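Local coordinates for outer membrane protein SusF (Bacteroides thetaiotaomicron, PDB 4FE9) that binds starch at the surface of the bacterial cell, before the glycan is transported into the periplasm for degradation, at residues V90-L95 with I138-A143; K283-V288 with V352-I357. One frame throughout, in Å; residues are numbered along the deposited sequence.

The two contacts lie on opposite sides of the chain's centre, about 47 Å apart between their centres and about 31 Å between nearest atoms. Both segments of contact 1 precede both segments of contact 2 along the chain. Contact 1 belongs to the N-terminal domain, where the start of helix 92-102 meets the end of strand 128-141. Contact 2 lies in the second carbohydrate-binding module, between strands 283-287 and 348-357, which share a sheet with strand 294-301 between them. No strand, helix or sheet is common to both. Each is a buried apolar contact inside its own domain, and both keep away from the glycan pockets, in keeping with a chain of separately folded modules.

Contact 1: V90-L95 with I138-A143; sequences VALAQL and ITLQPA. With EDO (1,2-ethanediol), chain D.
Leu-95, on the first turn of helix 92-102, runs past Leu-140 of strand 128-141 in the opposite direction, so that the two leucines lie flank against flank. The methyl CD1 of Leu-140 sits 3.8 Å from Leu-95 CG and 3.9 Å from Leu-95 CD2, touching the fork of the helix residue. Toward Ile-138 the same Leu-95 behaves differently: its CD2 meets Ile-138 CD1 tip to tip at 4.2 Å. Ile-138 carries CG1 between its backbone N and carbonyl carbon (chi1 65°), from where CD1 extends to the leucine. One turn back, Leu-92 comes in obliquely, and its CD1 reaches Leu-140 CD1 at 4.2 Å. No hydrogen bond crosses; the four buried side chains meet through methyl and methine groups alone. Ile-39 of strand 38-40 touches Leu-92, Leu-95 and Leu-140, while Val-49 of strand 48-57 packs on both helix leucines. The helix starts directly after strand 87-91, with Ala-91 as N-cap: its O accepts a 3.0 Å bond from Leu-95 N. The leucines and the isoleucine form part of the apolar interior, where a short helix packs against strands of the Ig-like N-terminal domain.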
ATOM      1  N   VAL A  90     -30.465   6.105 -17.989  1.00 11.08           N
ATOM      2  CA  VAL A  90     -29.108   6.584 -18.072  1.00 10.83           C
ATOM      3  C   VAL A  90     -28.494   6.085 -19.377  1.00 12.75           C
ATOM      4  O   VAL A  90     -28.967   5.100 -19.957  1.00 10.36           O
ATOM      5  CB  VAL A  90     -28.234   6.098 -16.872  1.00 10.03           C
ATOM      6  CG1 VAL A  90     -28.729   6.731 -15.551  1.00 12.99           C
ATOM      7  CG2 VAL A  90     -28.244   4.557 -16.773  1.00 12.47           C
ATOM      8  N   ALA A  91     -27.431   6.752 -19.828  1.00 11.14           N
ATOM      9  CA  ALA A  91     -26.666   6.263 -20.974  1.00 12.63           C
ATOM     10  C   ALA A  91     -25.853   5.041 -20.531  1.00 12.39           C
ATOM     11  O   ALA A  91     -25.190   5.076 -19.507  1.00 11.49           O
ATOM     12  CB  ALA A  91     -25.681   7.411 -21.538  1.00 12.25           C
ATOM     13  N   LEU A  92     -26.002   3.940 -21.254  1.00 12.73           N
ATOM     14  CA  LEU A  92     -25.320   2.701 -20.886  1.00 13.97           C
ATOM     15  C   LEU A  92     -23.807   2.913 -20.725  1.00 12.69           C
ATOM     16  O   LEU A  92     -23.187   2.418 -19.775  1.00 12.81           O
ATOM     17  CB  LEU A  92     -25.597   1.606 -21.927  1.00 13.24           C
ATOM     18  CG  LEU A  92     -25.022   0.227 -21.561  1.00 16.49           C
ATOM     19  CD1 LEU A  92     -25.420  -0.168 -20.163  1.00 17.72           C
ATOM     20  CD2 LEU A  92     -25.458  -0.832 -22.540  1.00 20.72           C
ATOM     21  N   ALA A  93     -23.202   3.625 -21.659  1.00 14.56           N
ATOM     22  CA  ALA A  93     -21.740   3.829 -21.587  1.00 14.01           C
ATOM     23  C   ALA A  93     -21.344   4.515 -20.273  1.00 14.09           C
ATOM     24  O   ALA A  93     -20.302   4.214 -19.702  1.00 13.59           O
ATOM     25  CB  ALA A  93     -21.261   4.634 -22.776  1.00 16.31           C
ATOM     26  N   GLN A  94     -22.184   5.421 -19.761  1.00 12.68           N
ATOM     27  CA  GLN A  94     -21.791   6.141 -18.544  1.00 13.08           C
ATOM     28  C   GLN A  94     -22.089   5.321 -17.309  1.00 12.12           C
ATOM     29  O   GLN A  94     -21.392   5.432 -16.321  1.00 12.23           O
ATOM     30  CB  GLN A  94     -22.485   7.481 -18.442  1.00 13.03           C
ATOM     31  CG  GLN A  94     -22.240   8.325 -19.632  1.00 17.95           C
ATOM     32  CD  GLN A  94     -22.844   9.698 -19.503  1.00 28.18           C
ATOM     33  OE1 GLN A  94     -24.038   9.844 -19.256  1.00 20.91           O
ATOM     34  NE2 GLN A  94     -22.032  10.720 -19.732  1.00 33.44           N
ATOM     35  N   LEU A  95     -23.113   4.466 -17.383  1.00 10.53           N
ATOM     36  CA  LEU A  95     -23.389   3.532 -16.292  1.00 10.75           C
ATOM     37  C   LEU A  95     -22.220   2.532 -16.151  1.00  9.36           C
ATOM     38  O   LEU A  95     -21.734   2.278 -15.063  1.00 11.09           O
ATOM     39  CB  LEU A  95     -24.687   2.774 -16.561  1.00  9.31           C
ATOM     40  CG  LEU A  95     -25.118   1.777 -15.466  1.00 11.58           C
ATOM     41  CD1 LEU A  95     -25.302   2.467 -14.108  1.00 14.08           C
ATOM     42  CD2 LEU A  95     -26.434   1.100 -15.889  1.00 12.30           C
ATOM     43  N   ILE A 138     -29.543  -3.043  -9.105  1.00 12.28           N
ATOM     44  CA  ILE A 138     -29.334  -3.735 -10.348  1.00 12.06           C
ATOM     45  C   ILE A 138     -27.877  -4.235 -10.377  1.00 11.11           C
ATOM     46  O   ILE A 138     -27.093  -3.991  -9.425  1.00 10.96           O
ATOM     47  CB  ILE A 138     -29.583  -2.806 -11.568  1.00 12.01           C
ATOM     48  CG1 ILE A 138     -28.544  -1.693 -11.589  1.00 14.20           C
ATOM     49  CG2 ILE A 138     -31.031  -2.183 -11.523  1.00 12.03           C
ATOM     50  CD1 ILE A 138     -28.461  -1.014 -12.909  1.00 15.19           C
ATOM     51  N   THR A 139     -27.554  -5.015 -11.395  1.00 11.29           N
ATOM     52  CA  THR A 139     -26.174  -5.422 -11.617  1.00 11.22           C
ATOM     53  C   THR A 139     -25.755  -5.210 -13.050  1.00 10.26           C
ATOM     54  O   THR A 139     -26.602  -5.033 -13.939  1.00  8.84           O
ATOM     55  CB  THR A 139     -25.985  -6.870 -11.295  1.00 12.55           C
ATOM     56  OG1 THR A 139     -26.659  -7.669 -12.287  1.00 13.88           O
ATOM     57  CG2 THR A 139     -26.520  -7.176  -9.878  1.00 12.03           C
ATOM     58  N   LEU A 140     -24.443  -5.053 -13.239  1.00  8.18           N
ATOM     59  CA  LEU A 140     -23.881  -4.810 -14.544  1.00  9.95           C
ATOM     60  C   LEU A 140     -22.537  -5.546 -14.615  1.00  9.07           C
ATOM     61  O   LEU A 140     -21.755  -5.535 -13.651  1.00 10.98           O
ATOM     62  CB  LEU A 140     -23.663  -3.296 -14.779  1.00  8.57           C
ATOM     63  CG  LEU A 140     -23.027  -2.852 -16.108  1.00 10.13           C
ATOM     64  CD1 LEU A 140     -23.612  -1.527 -16.645  1.00 11.87           C
ATOM     65  CD2 LEU A 140     -21.504  -2.738 -15.988  1.00  6.99           C
ATOM     66  N   GLN A 141     -22.291  -6.194 -15.731  1.00  9.11           N
ATOM     67  CA  GLN A 141     -21.029  -6.885 -15.932  1.00  9.01           C
ATOM     68  C   GLN A 141     -20.265  -6.214 -17.043  1.00  8.91           C
ATOM     69  O   GLN A 141     -20.680  -6.258 -18.211  1.00  9.13           O
ATOM     70  CB  GLN A 141     -21.285  -8.349 -16.307  1.00 10.21           C
ATOM     71  CG  GLN A 141     -19.976  -9.157 -16.563  1.00 10.91           C
ATOM     72  CD  GLN A 141     -20.256 -10.504 -17.201  1.00 19.44           C
ATOM     73  OE1 GLN A 141     -21.376 -10.967 -17.201  1.00 14.95           O
ATOM     74  NE2 GLN A 141     -19.257 -11.088 -17.799  1.00 21.47           N
ATOM     75  N   PRO A 142     -19.114  -5.635 -16.709  1.00  8.80           N
ATOM     76  CA  PRO A 142     -18.320  -4.980 -17.736  1.00  9.71           C
ATOM     77  C   PRO A 142     -17.880  -5.980 -18.785  1.00  8.90           C
ATOM     78  O   PRO A 142     -17.992  -7.178 -18.564  1.00  9.51           O
ATOM     79  CB  PRO A 142     -17.108  -4.454 -16.964  1.00  8.02           C
ATOM     80  CG  PRO A 142     -17.598  -4.260 -15.578  1.00  8.00           C
ATOM     81  CD  PRO A 142     -18.591  -5.384 -15.354  1.00  9.84           C
ATOM     82  N   ALA A 143     -17.490  -5.481 -19.949  1.00  9.83           N
ATOM     83  CA  ALA A 143     -17.184  -6.326 -21.100  1.00  9.00           C
ATOM     84  C   ALA A 143     -15.921  -7.143 -20.814  1.00  9.54           C
ATOM     85  O   ALA A 143     -15.189  -6.876 -19.842  1.00  7.25           O
ATOM     86  CB  ALA A 143     -16.985  -5.504 -22.318  1.00  9.69           C
TER
HETATM   87  C1  EDO D 509     -20.436 -13.549 -20.281  1.00 16.62           C
HETATM   88  O1  EDO D 509     -19.059 -13.640 -19.863  1.00 22.84           O
HETATM   89  C2  EDO D 509     -20.566 -12.445 -21.319  1.00 17.58           C
HETATM   90  O2  EDO D 509     -19.452 -12.496 -22.245  1.00 22.01           O

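Contact 2: K283-V288 with V352-I357; sequences KALVPV and VYVSVI. With EDO (1,2-ethanediol), chain F.
Strands 283-287 and 348-357 belong to one antiparallel sheet of the second carbohydrate-binding module, and here apolar side chains meet across strand 294-301, which runs between them. Leu-285 points toward the partner segment, and its CD2 lies 4.0 Å from CG2 of Val-354, the two side chains crossing at about a right angle. The same CD2 is 4.4 Å from CG1 of Val-352 and 4.3 Å from the carbonyl O of Val-352, so Val-354 is the closer contact and Val-352 the looser; the two valines, two residues apart on one strand, present to the same side. With Val-354 CG1 anti to the backbone N (chi1 -178°), CG2 is the branch that meets the leucine. No hydrogen bond joins the segments directly; backbone bonds tie each to the middle strand, Val-286 to Trp-296 and Val-352 to Gly-297. The contact passes over that strand beside Gly-297, which has no side chain to intervene. Met-265 also touches Leu-285, Leu-263 touches Val-354, and Phe-301 and Phe-365 touch Val-352. A 1,2-ethanediol, probably from the crystallisation liquor, donates a 2.6 Å hydrogen bond from O2 to Ala-284 O; bonded also to Ile-298 N and Tyr-440 OH, it lies between the second and third modules. The contact thus joins next-but-one strands of a single sheet on its apolar face, part of the interior of the Ig-like starch-binding module.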
ATOM      1  N   LYS A 283      18.520   9.542  16.878  1.00 20.98           N
ATOM      2  CA  LYS A 283      18.964   8.161  16.940  1.00 20.14           C
ATOM      3  C   LYS A 283      18.916   7.525  15.543  1.00 19.65           C
ATOM      4  O   LYS A 283      17.844   7.410  14.946  1.00 18.56           O
ATOM      5  CB  LYS A 283      18.072   7.355  17.878  1.00 20.76           C
ATOM      6  CG  LYS A 283      17.901   7.965  19.300  1.00 23.78           C
ATOM      7  CD  LYS A 283      19.092   7.642  20.171  1.00 25.55           C
ATOM      8  CE  LYS A 283      19.879   8.892  20.473  1.00 33.08           C
ATOM      9  NZ  LYS A 283      20.592   8.813  21.792  1.00 34.79           N
ATOM     10  N   ALA A 284      20.055   7.054  15.066  1.00 17.35           N
ATOM     11  CA  ALA A 284      20.112   6.335  13.780  1.00 17.47           C
ATOM     12  C   ALA A 284      19.391   4.993  13.888  1.00 16.12           C
ATOM     13  O   ALA A 284      19.490   4.319  14.911  1.00 19.07           O
ATOM     14  CB  ALA A 284      21.573   6.146  13.350  1.00 16.93           C
ATOM     15  N   LEU A 285      18.524   4.685  12.924  1.00 15.14           N
ATOM     16  CA  LEU A 285      18.073   3.289  12.738  1.00 13.74           C
ATOM     17  C   LEU A 285      19.001   2.510  11.809  1.00 12.92           C
ATOM     18  O   LEU A 285      19.790   3.079  11.115  1.00 12.52           O
ATOM     19  CB  LEU A 285      16.639   3.231  12.208  1.00 13.96           C
ATOM     20  CG  LEU A 285      15.549   3.511  13.261  1.00 16.93           C
ATOM     21  CD1 LEU A 285      15.420   5.058  13.491  1.00 14.43           C
ATOM     22  CD2 LEU A 285      14.204   2.887  12.819  1.00 13.68           C
ATOM     23  N   VAL A 286      18.854   1.198  11.801  1.00 12.61           N
ATOM     24  CA  VAL A 286      19.766   0.325  11.090  1.00 11.44           C
ATOM     25  C   VAL A 286      19.117  -0.106   9.763  1.00 10.37           C
ATOM     26  O   VAL A 286      17.975  -0.601   9.764  1.00 10.28           O
ATOM     27  CB  VAL A 286      20.064  -0.917  11.936  1.00 11.82           C
ATOM     28  CG1 VAL A 286      21.114  -1.846  11.222  1.00 10.38           C
ATOM     29  CG2 VAL A 286      20.539  -0.498  13.360  1.00 13.01           C
ATOM     30  N   PRO A 287      19.807   0.127   8.621  1.00  9.29           N
ATOM     31  CA  PRO A 287      19.177  -0.346   7.366  1.00  9.08           C
ATOM     32  C   PRO A 287      19.018  -1.882   7.339  1.00  9.14           C
ATOM     33  O   PRO A 287      19.912  -2.596   7.749  1.00  9.51           O
ATOM     34  CB  PRO A 287      20.147   0.151   6.244  1.00  9.96           C
ATOM     35  CG  PRO A 287      21.473   0.363   6.931  1.00 11.29           C
ATOM     36  CD  PRO A 287      21.226   0.502   8.454  1.00  8.24           C
ATOM     37  N   VAL A 288      17.871  -2.364   6.880  1.00  8.07           N
ATOM     38  CA  VAL A 288      17.715  -3.773   6.575  1.00  9.37           C
ATOM     39  C   VAL A 288      18.496  -4.131   5.288  1.00 10.24           C
ATOM     40  O   VAL A 288      18.391  -3.432   4.286  1.00 10.34           O
ATOM     41  CB  VAL A 288      16.202  -4.144   6.382  1.00  9.98           C
ATOM     42  CG1 VAL A 288      16.059  -5.607   5.996  1.00  8.90           C
ATOM     43  CG2 VAL A 288      15.414  -3.840   7.656  1.00 12.25           C
ATOM     44  N   VAL A 352      11.413  -1.379  16.629  1.00 16.72           N
ATOM     45  CA  VAL A 352      10.764  -0.483  15.715  1.00 16.43           C
ATOM     46  C   VAL A 352      11.192  -0.793  14.269  1.00 17.19           C
ATOM     47  O   VAL A 352      12.396  -0.882  13.969  1.00 17.03           O
ATOM     48  CB  VAL A 352      11.125   0.948  16.043  1.00 17.22           C
ATOM     49  CG1 VAL A 352      10.519   1.884  15.038  1.00 16.91           C
ATOM     50  CG2 VAL A 352      10.628   1.311  17.475  1.00 20.15           C
ATOM     51  N   TYR A 353      10.216  -0.999  13.393  1.00 15.67           N
ATOM     52  CA  TYR A 353      10.470  -1.265  11.980  1.00 14.17           C
ATOM     53  C   TYR A 353       9.807  -0.199  11.105  1.00 14.88           C
ATOM     54  O   TYR A 353       8.624   0.100  11.288  1.00 15.72           O
ATOM     55  CB  TYR A 353       9.935  -2.643  11.636  1.00 14.72           C
ATOM     56  CG  TYR A 353       9.904  -2.967  10.166  1.00 16.44           C
ATOM     57  CD1 TYR A 353       8.821  -2.607   9.380  1.00 27.35           C
ATOM     58  CD2 TYR A 353      10.908  -3.730   9.585  1.00 25.13           C
ATOM     59  CE1 TYR A 353       8.745  -2.981   8.037  1.00 22.12           C
ATOM     60  CE2 TYR A 353      10.843  -4.114   8.266  1.00 25.18           C
ATOM     61  CZ  TYR A 353       9.766  -3.716   7.489  1.00 29.45           C
ATOM     62  OH  TYR A 353       9.718  -4.068   6.159  1.00 27.56           O
ATOM     63  N   VAL A 354      10.599   0.460  10.237  1.00 13.69           N
ATOM     64  CA  VAL A 354      10.122   1.594   9.434  1.00 11.51           C
ATOM     65  C   VAL A 354      10.487   1.383   7.928  1.00 13.14           C
ATOM     66  O   VAL A 354      11.605   0.940   7.588  1.00 10.08           O
ATOM     67  CB  VAL A 354      10.719   2.937   9.894  1.00 13.64           C
ATOM     68  CG1 VAL A 354      10.142   4.101   9.052  1.00 10.43           C
ATOM     69  CG2 VAL A 354      10.479   3.190  11.381  1.00 11.18           C
ATOM     70  N   SER A 355       9.529   1.621   7.053  1.00 12.65           N
ATOM     71  CA  SER A 355       9.763   1.482   5.619  1.00 15.32           C
ATOM     72  C   SER A 355       9.262   2.728   4.890  1.00 16.04           C
ATOM     73  O   SER A 355       8.187   3.246   5.200  1.00 17.26           O
ATOM     74  CB  SER A 355       9.053   0.234   5.100  1.00 15.45           C
ATOM     75  OG  SER A 355       9.358  -0.002   3.745  1.00 22.90           O
ATOM     76  N   VAL A 356      10.082   3.272   4.001  1.00 15.58           N
ATOM     77  CA  VAL A 356       9.752   4.521   3.288  1.00 15.12           C
ATOM     78  C   VAL A 356      10.165   4.346   1.828  1.00 16.44           C
ATOM     79  O   VAL A 356      11.355   4.133   1.526  1.00 14.82           O
ATOM     80  CB  VAL A 356      10.540   5.723   3.877  1.00 15.64           C
ATOM     81  CG1 VAL A 356      10.249   7.028   3.102  1.00 13.58           C
ATOM     82  CG2 VAL A 356      10.232   5.893   5.353  1.00 16.93           C
ATOM     83  N   ILE A 357       9.196   4.268   0.944  1.00 16.17           N
ATOM     84  CA  ILE A 357       9.507   4.313  -0.457  1.00 18.69           C
ATOM     85  C   ILE A 357       8.664   5.351  -1.137  1.00 20.49           C
ATOM     86  O   ILE A 357       7.443   5.341  -1.003  1.00 20.74           O
ATOM     87  CB  ILE A 357       9.319   2.967  -1.120  1.00 18.81           C
ATOM     88  CG1 ILE A 357      10.339   1.975  -0.584  1.00 18.63           C
ATOM     89  CG2 ILE A 357       9.501   3.093  -2.658  1.00 22.07           C
ATOM     90  CD1 ILE A 357       9.797   0.583  -0.434  1.00 30.90           C
TER
HETATM   91  C1  EDO F 511      19.398   0.663  18.066  1.00 22.40           C
HETATM   92  O1  EDO F 511      18.881  -0.663  17.896  1.00 17.80           O
HETATM   93  C2  EDO F 511      19.460   1.302  16.700  1.00 21.91           C
HETATM   94  O2  EDO F 511      20.046   2.600  16.825  1.00 35.88           O